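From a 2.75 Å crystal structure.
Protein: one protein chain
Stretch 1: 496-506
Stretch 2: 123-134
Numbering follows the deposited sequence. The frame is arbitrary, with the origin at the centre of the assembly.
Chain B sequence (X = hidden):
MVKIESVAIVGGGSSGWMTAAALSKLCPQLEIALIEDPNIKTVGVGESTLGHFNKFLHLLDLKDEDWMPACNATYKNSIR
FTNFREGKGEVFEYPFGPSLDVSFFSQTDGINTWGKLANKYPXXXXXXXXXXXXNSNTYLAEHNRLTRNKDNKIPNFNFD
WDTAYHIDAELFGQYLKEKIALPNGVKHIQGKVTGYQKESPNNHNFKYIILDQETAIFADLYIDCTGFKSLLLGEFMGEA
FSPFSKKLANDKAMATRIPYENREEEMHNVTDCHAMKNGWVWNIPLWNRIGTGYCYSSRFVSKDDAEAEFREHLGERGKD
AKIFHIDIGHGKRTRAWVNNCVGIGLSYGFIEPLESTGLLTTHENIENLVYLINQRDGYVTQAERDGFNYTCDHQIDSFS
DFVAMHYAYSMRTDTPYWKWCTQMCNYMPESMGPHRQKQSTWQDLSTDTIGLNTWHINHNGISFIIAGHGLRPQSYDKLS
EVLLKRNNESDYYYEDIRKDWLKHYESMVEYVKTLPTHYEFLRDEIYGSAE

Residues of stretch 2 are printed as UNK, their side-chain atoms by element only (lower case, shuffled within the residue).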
# COMPACT_ATOMS: atom_id res chain seq x y z
N ASP B 496 -18.87 -20.04 28.65
CA ASP B 496 -19.99 -19.07 28.87
C ASP B 496 -20.43 -18.50 27.52
O ASP B 496 -21.65 -18.36 27.32
CB ASP B 496 -19.62 -17.95 29.83
CG ASP B 496 -19.60 -18.31 31.30
OD1 ASP B 496 -20.12 -19.39 31.69
OD2 ASP B 496 -19.08 -17.48 32.04
N ILE B 497 -19.49 -18.18 26.62
CA ILE B 497 -19.84 -17.66 25.27
C ILE B 497 -20.69 -18.73 24.59
O ILE B 497 -21.73 -18.37 24.02
CB ILE B 497 -18.60 -17.28 24.44
CG1 ILE B 497 -17.83 -16.13 25.07
CG2 ILE B 497 -19.02 -16.91 23.03
CD1 ILE B 497 -16.58 -15.72 24.32
N ARG B 498 -20.26 -19.99 24.67
CA ARG B 498 -20.95 -21.17 24.07
C ARG B 498 -22.38 -21.26 24.61
O ARG B 498 -23.32 -21.13 23.81
CB ARG B 498 -20.16 -22.44 24.37
CG ARG B 498 -20.87 -23.72 23.98
CD ARG B 498 -20.06 -24.92 24.41
NE ARG B 498 -20.82 -26.14 24.19
CZ ARG B 498 -21.80 -26.56 24.96
NH1 ARG B 498 -22.12 -25.89 26.05
NH2 ARG B 498 -22.44 -27.68 24.68
N LYS B 499 -22.53 -21.49 25.92
CA LYS B 499 -23.83 -21.67 26.61
C LYS B 499 -24.72 -20.46 26.32
O LYS B 499 -25.86 -20.67 25.91
CB LYS B 499 -23.60 -21.88 28.12
CG LYS B 499 -24.82 -21.88 29.04
CD LYS B 499 -24.56 -21.18 30.38
CE LYS B 499 -25.72 -21.32 31.33
NZ LYS B 499 -25.92 -22.74 31.69
N ASP B 500 -24.21 -19.24 26.49
CA ASP B 500 -24.98 -17.98 26.32
C ASP B 500 -25.44 -17.86 24.87
O ASP B 500 -26.63 -17.54 24.66
CB ASP B 500 -24.18 -16.74 26.73
CG ASP B 500 -24.05 -16.57 28.24
OD1 ASP B 500 -24.74 -17.30 28.99
OD2 ASP B 500 -23.26 -15.70 28.66
N TRP B 501 -24.56 -18.11 23.90
CA TRP B 501 -24.92 -17.99 22.47
C TRP B 501 -25.94 -19.08 22.10
O TRP B 501 -26.97 -18.72 21.50
CB TRP B 501 -23.72 -18.01 21.52
CG TRP B 501 -24.20 -17.69 20.13
CD1 TRP B 501 -24.50 -16.44 19.64
CD2 TRP B 501 -24.57 -18.62 19.10
NE1 TRP B 501 -24.97 -16.55 18.37
CE2 TRP B 501 -25.02 -17.87 18.00
CE3 TRP B 501 -24.53 -20.02 18.98
CZ2 TRP B 501 -25.43 -18.46 16.81
CZ3 TRP B 501 -24.94 -20.61 17.81
CH2 TRP B 501 -25.40 -19.83 16.74
N LEU B 502 -25.69 -20.35 22.44
CA LEU B 502 -26.61 -21.47 22.11
C LEU B 502 -28.00 -21.13 22.66
O LEU B 502 -29.01 -21.38 21.95
CB LEU B 502 -26.08 -22.78 22.69
CG LEU B 502 -24.85 -23.36 21.97
CD1 LEU B 502 -24.36 -24.63 22.66
CD2 LEU B 502 -25.11 -23.62 20.50
N LYS B 503 -28.05 -20.52 23.85
CA LYS B 503 -29.33 -20.07 24.45
C LYS B 503 -29.92 -18.99 23.55
O LYS B 503 -31.11 -19.10 23.20
CB LYS B 503 -29.16 -19.57 25.89
CG LYS B 503 -30.43 -19.67 26.72
CD LYS B 503 -30.63 -18.58 27.76
CE LYS B 503 -32.10 -18.40 28.11
NZ LYS B 503 -32.23 -17.68 29.40
N HIS B 504 -29.12 -17.99 23.17
CA HIS B 504 -29.57 -16.83 22.35
C HIS B 504 -30.11 -17.34 21.01
O HIS B 504 -31.13 -16.80 20.57
CB HIS B 504 -28.47 -15.77 22.19
CG HIS B 504 -28.74 -14.77 21.11
ND1 HIS B 504 -29.39 -13.59 21.30
CD2 HIS B 504 -28.34 -14.75 19.83
CE1 HIS B 504 -29.44 -12.92 20.17
NE2 HIS B 504 -28.83 -13.62 19.25
N TYR B 505 -29.45 -18.33 20.39
CA TYR B 505 -29.88 -18.91 19.10
C TYR B 505 -31.27 -19.54 19.31
O TYR B 505 -32.21 -19.13 18.60
CB TYR B 505 -28.83 -19.88 18.56
CG TYR B 505 -29.35 -20.75 17.43
CD1 TYR B 505 -29.46 -20.25 16.14
CD2 TYR B 505 -29.79 -22.04 17.67
CE1 TYR B 505 -29.98 -21.02 15.11
CE2 TYR B 505 -30.30 -22.82 16.65
CZ TYR B 505 -30.42 -22.30 15.37
OH TYR B 505 -30.93 -23.07 14.37
N GLU B 506 -31.42 -20.46 20.27
CA GLU B 506 -32.67 -21.22 20.48
C GLU B 506 -33.83 -20.23 20.66
O GLU B 506 -34.90 -20.47 20.05
CB GLU B 506 -32.56 -22.22 21.63
CG GLU B 506 -31.73 -23.45 21.30
CD GLU B 506 -31.96 -24.15 19.95
OE1 GLU B 506 -33.15 -24.35 19.55
OE2 GLU B 506 -30.94 -24.49 19.27
N UNK B 123 -19.37 -29.94 17.37
CA UNK B 123 -20.77 -30.42 17.23
C UNK B 123 -21.73 -29.24 17.36
O UNK B 123 -22.77 -29.30 16.71
o UNK B 123 -21.12 -33.32 15.98
c UNK B 123 -20.22 -32.75 18.13
c UNK B 123 -20.11 -33.33 16.73
c UNK B 123 -21.09 -31.51 18.26
o UNK B 123 -18.99 -33.77 16.37
N UNK B 124 -21.39 -28.19 18.11
CA UNK B 124 -22.27 -27.02 18.35
C UNK B 124 -22.05 -25.91 17.32
O UNK B 124 -22.93 -25.03 17.22
o UNK B 124 -21.86 -27.41 21.92
o UNK B 124 -23.44 -28.23 20.59
c UNK B 124 -22.08 -26.47 19.76
c UNK B 124 -22.49 -27.45 20.84
N UNK B 125 -20.93 -25.92 16.60
CA UNK B 125 -20.52 -24.80 15.71
C UNK B 125 -20.02 -25.31 14.36
O UNK B 125 -18.90 -25.03 13.94
c UNK B 125 -20.52 -22.99 19.95
c UNK B 125 -20.05 -23.16 17.59
c UNK B 125 -19.48 -23.92 16.43
c UNK B 125 -20.67 -21.94 17.40
c UNK B 125 -21.22 -21.26 18.47
c UNK B 125 -21.14 -21.78 19.74
c UNK B 125 -19.98 -23.68 18.87
N UNK B 126 -20.87 -26.03 13.59
CA UNK B 126 -20.54 -26.36 12.21
C UNK B 126 -20.44 -25.10 11.36
O UNK B 126 -20.89 -24.04 11.79
c UNK B 126 -21.72 -27.24 11.76
c UNK B 126 -22.19 -26.54 13.99
c UNK B 126 -22.85 -26.81 12.65
N UNK B 127 -19.86 -25.18 10.14
CA UNK B 127 -19.66 -24.00 9.29
C UNK B 127 -20.88 -23.08 9.11
O UNK B 127 -20.69 -21.87 9.03
c UNK B 127 -19.31 -26.42 9.55
c UNK B 127 -18.56 -25.93 8.33
c UNK B 127 -19.25 -24.63 7.95
N UNK B 128 -22.11 -23.62 9.09
CA UNK B 128 -23.34 -22.82 8.86
C UNK B 128 -23.60 -21.90 10.06
O UNK B 128 -24.50 -21.05 9.92
c UNK B 128 -24.27 -26.08 9.52
o UNK B 128 -23.22 -26.19 8.82
o UNK B 128 -24.82 -27.07 10.11
c UNK B 128 -24.56 -23.71 8.60
c UNK B 128 -24.89 -24.69 9.71
N UNK B 129 -22.88 -22.05 11.18
CA UNK B 129 -23.13 -21.27 12.42
C UNK B 129 -22.38 -19.93 12.40
O UNK B 129 -22.78 -19.04 13.20
c UNK B 129 -22.79 -22.03 13.71
o UNK B 129 -21.39 -22.33 13.71
c UNK B 129 -23.64 -23.28 13.86
N UNK B 130 -21.35 -19.76 11.55
CA UNK B 130 -20.60 -18.48 11.46
C UNK B 130 -21.59 -17.34 11.15
O UNK B 130 -21.57 -16.30 11.87
c UNK B 130 -19.48 -18.48 10.43
c UNK B 130 -18.63 -15.07 8.97
c UNK B 130 -17.99 -16.60 11.19
c UNK B 130 -17.77 -14.57 9.93
c UNK B 130 -19.19 -16.33 9.14
c UNK B 130 -17.45 -15.33 11.03
c UNK B 130 -18.86 -17.12 10.24
N UNK B 131 -22.42 -17.53 10.12
CA UNK B 131 -23.36 -16.48 9.64
C UNK B 131 -24.34 -16.12 10.78
O UNK B 131 -24.55 -14.93 11.05
c UNK B 131 -24.06 -16.95 8.40
N UNK B 132 -24.90 -17.15 11.43
CA UNK B 132 -25.84 -16.99 12.57
C UNK B 132 -25.15 -16.21 13.68
O UNK B 132 -25.81 -15.39 14.31
n UNK B 132 -27.28 -22.81 13.06
c UNK B 132 -26.68 -19.35 12.07
c UNK B 132 -26.25 -18.35 13.13
n UNK B 132 -28.16 -21.22 11.64
n UNK B 132 -28.13 -23.41 11.01
c UNK B 132 -27.85 -22.47 11.90
c UNK B 132 -27.91 -20.09 12.52
N UNK B 133 -23.86 -16.48 13.90
CA UNK B 133 -23.08 -15.95 15.03
C UNK B 133 -22.68 -14.50 14.77
O UNK B 133 -22.28 -13.86 15.72
c UNK B 133 -19.23 -15.32 17.59
c UNK B 133 -21.86 -16.82 15.30
c UNK B 133 -19.95 -15.65 16.46
c UNK B 133 -21.07 -16.46 16.54
c UNK B 133 -19.62 -15.77 18.83
c UNK B 133 -21.46 -16.92 17.79
c UNK B 133 -20.74 -16.57 18.93
N UNK B 134 -22.78 -13.99 13.55
CA UNK B 134 -22.29 -12.60 13.25
C UNK B 134 -23.38 -11.76 12.58
O UNK B 134 -23.20 -10.53 12.52
c UNK B 134 -21.27 -13.17 11.00
c UNK B 134 -21.01 -12.61 12.40
c UNK B 134 -19.90 -13.35 13.12

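Position 123 carries three carbons in a row, the third bearing two oxygens, and its side chain makes no contact with stretch 1. This is Glu 123, exposed and outside the contact. Position 124 is one carbon shorter, two carbons with two oxygens on the second; it points toward the helix, and one oxygen lies at the edge of the Arg 498 guanidinium. It is Asp 124, whose OD2 forms a salt bridge with Arg 498 NE at 2.8 Å. Arg 498 NH2 also donates to that OD2 at 2.8 Å, but both hydrogen bonds are bent and weak.

Position 125 has one carbon and then a six-carbon ring, which reaches Arg 498, Trp 501 and Leu 502: Phe 125. Its CB leaves sideways, yet the ring end comes nearer, bringing CE1 to 3.6 Å from Trp 501 CE3. Positions 126 and 127 each show three carbons closing onto the backbone nitrogen, so they are Pro 126 and Pro 127; neither touches the helix. Position 128 has three carbons, the last with two oxygens. This second glutamate, Glu 128, also makes no contact.

At 129 a single carbon carries one oxygen and one carbon: Thr 129. It closes the type I turn begun at Pro 126, with N and OG1 both donating to Pro 126 O, at 2.9 and 2.6 Å. Position 130, a carbon and a six-carbon ring, is Phe 130, buried but directed away from the helix. Position 131 has one carbon, hence Ala 131, out of reach.

Position 132 runs through three carbons and a nitrogen to a carbon with two more nitrogens, lying against Trp 501 and Tyr 505: Arg 132. Its CB meets the edge of Trp 501, 3.8 Å from CZ2, and its CD lies 3.4 Å from Tyr 505 CE1, while the Tyr 505 hydroxyl sits over one face of its guanidinium. Position 133 is again a carbon with a six-carbon ring, now set against Trp 501 and Ile 497. This is Phe 133, its CD1 3.6 Å from Trp 501 NE1. Position 134, one carbon bearing two others, is Val 134, pointing away.

The contact is organised around Trp 501, buried and pointing toward stretch 2. Phe 133 presents its edge to the indole face, Phe 125 packs obliquely against the six-membered ring, and Arg 132 fills in at the edge. The salt bridge and the packing of Arg 132 on Tyr 505 add to this aromatic centre. The design rule is economical: one large indole serves a loop and a short, weakly bonded helix whose axis lies at 87° to that of the helix carrying Trp 501.

Stretch 2 (123-134) EDFPPETFARFV
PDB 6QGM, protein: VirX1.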